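Local atomic coordinates of adhesin LabA (Helicobacter pylori, PDB entry 6GMM), a protein that probably binds LacdiNAc-bearing glycans of the gastric mucosa, acting as a lectin-type adhesin through its largely helical exodomain. Residues A[57-60]-A[61-65]; A[356-359]-A[360-364]. All coordinates share one frame; numbering follows the deposited sequence.

Contact 1 of 2, residues A[57-60]-A[61-65]; sequences PAYQ and AVLLA
Y59 and L63, one helical turn apart, make the main side-chain contact. CD1 of L63 sits over one face of the tyrosine ring, 3.5 Å from CE2 of Y59, and CD2 of L63 is 3.6 Å from the same CE2. CG of Y59 lies opposite the backbone N, beside its own carbonyl carbon (chi1 -170°). This turns the ring so that one face lies beside L63 CD1. The Y59 hydroxyl is hydrogen-bonded to the backbone O of I152.

Q60 adds a second polar side chain. Its NE2 lies at the edge of the Y59 ring, in the ring plane, and 4.1 Å from CD2 of L63. NE2 is hydrogen-bonded to the backbone O of K53.

The residues open helix 57-76, with P57 at its start. S56, the residue before P57, accepts a hydrogen bond at OG from the N of Y59. V62 packs on V256 of helix 239-264, and A58 on I300 of helix 287-311.

Four i to i+4 backbone bonds join the turns. L63 N to Y59 O is 3.0 Å and almost straight (178°). A61 N to P57 O is more bent (138°), and its donor stands above the carbonyl plane. V62 and L64 bond likewise to A58 and Q60.

Contact 2 of 2, residues A[356-359]-A[360-364]; sequences ETVT and NLKDS
N360, L361, K362 and D363 donate their backbone N-H groups to the carbonyls of E356, T357, V358 and T359, giving regular i to i+4 alpha-helix bonds of 2.8 to 2.9 Å. Between 356-359 and 360-364 the side chains meet by packing.

V358 and K362 run alongside each other. CG2 of V358 is 4.0 Å from NZ of K362. Kinks at the last two torsions of the lysine (chi3 -66°, chi4 -80°) bring NZ back toward the N-terminal end of the helix, near the valine. K362 CG also rests 3.3 Å from V358 O.

T359 and D363 form a similar pair on the exposed side. The methyl CG2 of T359 is 3.8 Å from OD2 of D363. The threonine hydroxyl is turned the other way and makes a weak hydrogen bond to the O of G355.

N360 folds its amide back over the preceding turn. Its CG is 3.3 Å from E356 O, and its ND2 is 4.4 Å from OE1 of E356. The E356 carboxylate has a long, weak ion pair with R335.

S364 OG donates a hydrogen bond of 3.0 Å to L361 O, three residues back. This serves a polar side chain that is buried. T357 OG1 is likewise hydrogen-bonded, to the O of Y353.

Helix 354-366 is thus two-sided. T359 and D363 are exposed, while T357, L361 and S364 meet helix 57-76 or 287-311. V358 packs on F311 of helix 287-311, and L361 on V307 and V308.

Contact 1 comes first along the chain and contact 2 nearly 300 residues later, yet their centres are about 9 Å apart. Contact 1 opens helix 57-76, and contact 2 fills most of helix 354-366. The two helices pack directly on each other. P57 CA lies 3.1 Å from S364 OG, Q60 OE1 lies 3.2 Å from N360 CB, and L64 N lies 3.5 Å from T357 CG2. Helix 287-311 touches both contacts. Contact 1 is buried, its centre about 8 Å from the centre of the chain, whereas contact 2 is partly exposed, its centre about 13 Å from that point. Together they join early and late parts of the helical exodomain.

Contact 1 of 2, residues A[57-60]-A[61-65]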
ATOM      1  N   PRO A  57      -6.467   6.279  -0.074  1.00 19.39           N
ATOM      2  CA  PRO A  57      -5.995   4.951   0.353  1.00 18.66           C
ATOM      3  C   PRO A  57      -4.530   4.965   0.807  1.00 23.10           C
ATOM      4  O   PRO A  57      -4.174   4.140   1.633  1.00 24.46           O
ATOM      5  CB  PRO A  57      -6.190   4.078  -0.884  1.00 19.41           C
ATOM      6  CG  PRO A  57      -7.164   4.837  -1.762  1.00 22.57           C
ATOM      7  CD  PRO A  57      -6.872   6.277  -1.501  1.00 19.44           C
ATOM      8  N   ALA A  58      -3.713   5.929   0.337  1.00 19.40           N
ATOM      9  CA  ALA A  58      -2.306   6.052   0.734  1.00 19.63           C
ATOM     10  C   ALA A  58      -2.260   6.454   2.238  1.00 24.98           C
ATOM     11  O   ALA A  58      -1.762   5.701   3.078  1.00 22.28           O
ATOM     12  CB  ALA A  58      -1.623   7.107  -0.125  1.00 20.55           C
ATOM     13  N   TYR A  59      -2.894   7.594   2.573  1.00 22.64           N
ATOM     14  CA  TYR A  59      -3.020   8.096   3.937  1.00 21.39           C
ATOM     15  C   TYR A  59      -3.661   7.060   4.862  1.00 22.41           C
ATOM     16  O   TYR A  59      -3.086   6.783   5.905  1.00 22.14           O
ATOM     17  CB  TYR A  59      -3.826   9.397   3.947  1.00 23.32           C
ATOM     18  CG  TYR A  59      -3.798  10.086   5.291  1.00 26.01           C
ATOM     19  CD1 TYR A  59      -2.798  11.004   5.604  1.00 27.93           C
ATOM     20  CD2 TYR A  59      -4.803   9.865   6.230  1.00 26.50           C
ATOM     21  CE1 TYR A  59      -2.806  11.690   6.816  1.00 29.32           C
ATOM     22  CE2 TYR A  59      -4.838  10.569   7.427  1.00 28.33           C
ATOM     23  CZ  TYR A  59      -3.813  11.446   7.738  1.00 32.00           C
ATOM     24  OH  TYR A  59      -3.844  12.108   8.933  1.00 30.07           O
ATOM     25  N   GLN A  60      -4.813   6.454   4.477  1.00 18.64           N
ATOM     26  CA  GLN A  60      -5.438   5.427   5.325  1.00 18.60           C
ATOM     27  C   GLN A  60      -4.524   4.223   5.455  1.00 20.20           C
ATOM     28  O   GLN A  60      -4.526   3.607   6.508  1.00 18.13           O
ATOM     29  CB  GLN A  60      -6.802   4.974   4.792  1.00 20.25           C
ATOM     30  CG  GLN A  60      -7.802   6.108   4.624  1.00 29.83           C
ATOM     31  CD  GLN A  60      -8.155   6.696   5.958  1.00 34.38           C
ATOM     32  OE1 GLN A  60      -8.543   5.981   6.881  1.00 29.01           O
ATOM     33  NE2 GLN A  60      -7.980   8.001   6.101  1.00 23.06           N
ATOM     34  N   ALA A  61      -3.715   3.891   4.423  1.00 17.81           N
ATOM     35  CA  ALA A  61      -2.809   2.723   4.570  1.00 17.46           C
ATOM     36  C   ALA A  61      -1.802   2.944   5.672  1.00 21.38           C
ATOM     37  O   ALA A  61      -1.568   2.035   6.477  1.00 22.64           O
ATOM     38  CB  ALA A  61      -2.106   2.385   3.260  1.00 17.21           C
ATOM     39  N   VAL A  62      -1.237   4.172   5.732  1.00 18.55           N
ATOM     40  CA  VAL A  62      -0.272   4.608   6.737  1.00 17.28           C
ATOM     41  C   VAL A  62      -0.944   4.478   8.073  1.00 22.71           C
ATOM     42  O   VAL A  62      -0.458   3.728   8.912  1.00 21.48           O
ATOM     43  CB  VAL A  62       0.189   6.067   6.493  1.00 20.53           C
ATOM     44  CG1 VAL A  62       1.089   6.568   7.631  1.00 20.05           C
ATOM     45  CG2 VAL A  62       0.889   6.211   5.153  1.00 19.71           C
ATOM     46  N   LEU A  63      -2.096   5.162   8.253  1.00 21.01           N
ATOM     47  CA  LEU A  63      -2.882   5.141   9.491  1.00 21.17           C
ATOM     48  C   LEU A  63      -3.087   3.736  10.063  1.00 24.56           C
ATOM     49  O   LEU A  63      -2.864   3.535  11.253  1.00 25.48           O
ATOM     50  CB  LEU A  63      -4.238   5.823   9.244  1.00 22.56           C
ATOM     51  CG  LEU A  63      -4.401   7.219   9.863  1.00 29.04           C
ATOM     52  CD1 LEU A  63      -3.276   8.174   9.422  1.00 29.37           C
ATOM     53  CD2 LEU A  63      -5.782   7.806   9.524  1.00 31.30           C
ATOM     54  N   LEU A  64      -3.459   2.758   9.233  1.00 19.77           N
ATOM     55  CA  LEU A  64      -3.657   1.400   9.763  1.00 18.70           C
ATOM     56  C   LEU A  64      -2.370   0.793  10.217  1.00 20.56           C
ATOM     57  O   LEU A  64      -2.377   0.163  11.252  1.00 22.50           O
ATOM     58  CB  LEU A  64      -4.358   0.469   8.743  1.00 18.59           C
ATOM     59  CG  LEU A  64      -4.859  -0.893   9.287  1.00 20.53           C
ATOM     60  CD1 LEU A  64      -5.770  -0.718  10.463  1.00 19.93           C
ATOM     61  CD2 LEU A  64      -5.535  -1.720   8.169  1.00 21.58           C
ATOM     62  N   ALA A  65      -1.266   0.977   9.483  1.00 17.11           N
ATOM     63  CA  ALA A  65       0.029   0.436   9.923  1.00 16.90           C
ATOM     64  C   ALA A  65       0.409   1.028  11.272  1.00 22.61           C
ATOM     65  O   ALA A  65       0.811   0.270  12.150  1.00 23.74           O
ATOM     66  CB  ALA A  65       1.124   0.720   8.894  1.00 16.82           C
TER

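Contact 2 of 2, residues A[356-359]-A[360-364]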
ATOM      1  N   GLU A 356     -11.975   0.764  13.066  1.00 37.26           N
ATOM      2  CA  GLU A 356     -12.556   1.786  12.205  1.00 37.96           C
ATOM      3  C   GLU A 356     -11.573   2.194  11.097  1.00 40.69           C
ATOM      4  O   GLU A 356     -12.011   2.544  10.003  1.00 40.49           O
ATOM      5  CB  GLU A 356     -13.061   3.007  13.005  1.00 40.37           C
ATOM      6  CG  GLU A 356     -11.980   3.823  13.708  1.00 51.06           C
ATOM      7  CD  GLU A 356     -12.371   5.230  14.124  1.00 71.07           C
ATOM      8  OE1 GLU A 356     -11.902   6.190  13.466  1.00 69.15           O
ATOM      9  OE2 GLU A 356     -13.114   5.377  15.124  1.00 51.53           O
ATOM     10  N   THR A 357     -10.248   2.129  11.362  1.00 34.96           N
ATOM     11  CA  THR A 357      -9.277   2.501  10.332  1.00 33.41           C
ATOM     12  C   THR A 357      -9.287   1.483   9.170  1.00 35.17           C
ATOM     13  O   THR A 357      -9.278   1.918   8.013  1.00 34.61           O
ATOM     14  CB  THR A 357      -7.894   2.768  10.926  1.00 42.14           C
ATOM     15  OG1 THR A 357      -8.023   3.797  11.919  1.00 34.96           O
ATOM     16  CG2 THR A 357      -6.873   3.205   9.858  1.00 40.45           C
ATOM     17  N   VAL A 358      -9.392   0.151   9.469  1.00 29.97           N
ATOM     18  CA  VAL A 358      -9.451  -0.886   8.426  1.00 28.48           C
ATOM     19  C   VAL A 358     -10.717  -0.670   7.575  1.00 30.88           C
ATOM     20  O   VAL A 358     -10.640  -0.740   6.350  1.00 30.20           O
ATOM     21  CB  VAL A 358      -9.233  -2.360   8.897  1.00 32.21           C
ATOM     22  CG1 VAL A 358     -10.369  -2.863   9.778  1.00 33.09           C
ATOM     23  CG2 VAL A 358      -9.030  -3.296   7.699  1.00 31.97           C
ATOM     24  N   THR A 359     -11.831  -0.279   8.206  1.00 26.62           N
ATOM     25  CA  THR A 359     -13.072   0.054   7.504  1.00 26.73           C
ATOM     26  C   THR A 359     -12.833   1.265   6.612  1.00 30.91           C
ATOM     27  O   THR A 359     -13.118   1.176   5.425  1.00 32.02           O
ATOM     28  CB  THR A 359     -14.219   0.267   8.498  1.00 34.24           C
ATOM     29  OG1 THR A 359     -14.457  -0.979   9.153  1.00 37.29           O
ATOM     30  CG2 THR A 359     -15.509   0.748   7.828  1.00 33.63           C
ATOM     31  N   ASN A 360     -12.259   2.363   7.157  1.00 26.81           N
ATOM     32  CA  ASN A 360     -11.966   3.583   6.384  1.00 26.08           C
ATOM     33  C   ASN A 360     -10.991   3.354   5.244  1.00 27.81           C
ATOM     34  O   ASN A 360     -11.145   3.979   4.210  1.00 27.66           O
ATOM     35  CB  ASN A 360     -11.501   4.712   7.293  1.00 27.27           C
ATOM     36  CG  ASN A 360     -12.591   5.200   8.211  1.00 46.45           C
ATOM     37  OD1 ASN A 360     -13.751   4.767   8.129  1.00 36.62           O
ATOM     38  ND2 ASN A 360     -12.245   6.104   9.116  1.00 35.43           N
ATOM     39  N   LEU A 361     -10.040   2.417   5.393  1.00 23.26           N
ATOM     40  CA  LEU A 361      -9.093   2.080   4.326  1.00 21.93           C
ATOM     41  C   LEU A 361      -9.778   1.283   3.218  1.00 26.52           C
ATOM     42  O   LEU A 361      -9.632   1.638   2.031  1.00 25.31           O
ATOM     43  CB  LEU A 361      -7.865   1.334   4.899  1.00 21.21           C
ATOM     44  CG  LEU A 361      -6.867   0.703   3.908  1.00 25.47           C
ATOM     45  CD1 LEU A 361      -6.210   1.743   2.998  1.00 26.71           C
ATOM     46  CD2 LEU A 361      -5.799  -0.036   4.643  1.00 25.66           C
ATOM     47  N   LYS A 362     -10.559   0.234   3.582  1.00 23.53           N
ATOM     48  CA  LYS A 362     -11.276  -0.559   2.566  1.00 23.89           C
ATOM     49  C   LYS A 362     -12.265   0.323   1.800  1.00 31.11           C
ATOM     50  O   LYS A 362     -12.316   0.253   0.557  1.00 31.52           O
ATOM     51  CB  LYS A 362     -11.970  -1.797   3.174  1.00 26.76           C
ATOM     52  CG  LYS A 362     -11.014  -2.813   3.851  1.00 23.55           C
ATOM     53  CD  LYS A 362     -11.581  -4.263   3.907  1.00 36.87           C
ATOM     54  CE  LYS A 362     -12.807  -4.483   4.775  1.00 56.46           C
ATOM     55  NZ  LYS A 362     -12.464  -4.596   6.219  1.00 73.82           N
ATOM     56  N   ASP A 363     -13.013   1.192   2.535  1.00 29.61           N
ATOM     57  CA  ASP A 363     -13.974   2.140   1.951  1.00 31.42           C
ATOM     58  C   ASP A 363     -13.285   3.114   0.990  1.00 33.07           C
ATOM     59  O   ASP A 363     -13.835   3.367  -0.070  1.00 31.44           O
ATOM     60  CB  ASP A 363     -14.746   2.920   3.041  1.00 35.03           C
ATOM     61  CG  ASP A 363     -15.795   2.114   3.803  1.00 49.21           C
ATOM     62  OD1 ASP A 363     -15.946   0.899   3.516  1.00 48.17           O
ATOM     63  OD2 ASP A 363     -16.470   2.701   4.690  1.00 59.94           O
ATOM     64  N   SER A 364     -12.078   3.628   1.349  1.00 27.81           N
ATOM     65  CA  SER A 364     -11.327   4.567   0.512  1.00 26.91           C
ATOM     66  C   SER A 364     -10.858   3.922  -0.779  1.00 31.26           C
ATOM     67  O   SER A 364     -10.811   4.597  -1.800  1.00 30.98           O
ATOM     68  CB  SER A 364     -10.147   5.168   1.272  1.00 28.77           C
ATOM     69  OG  SER A 364      -8.967   4.401   1.089  1.00 29.49           O
TER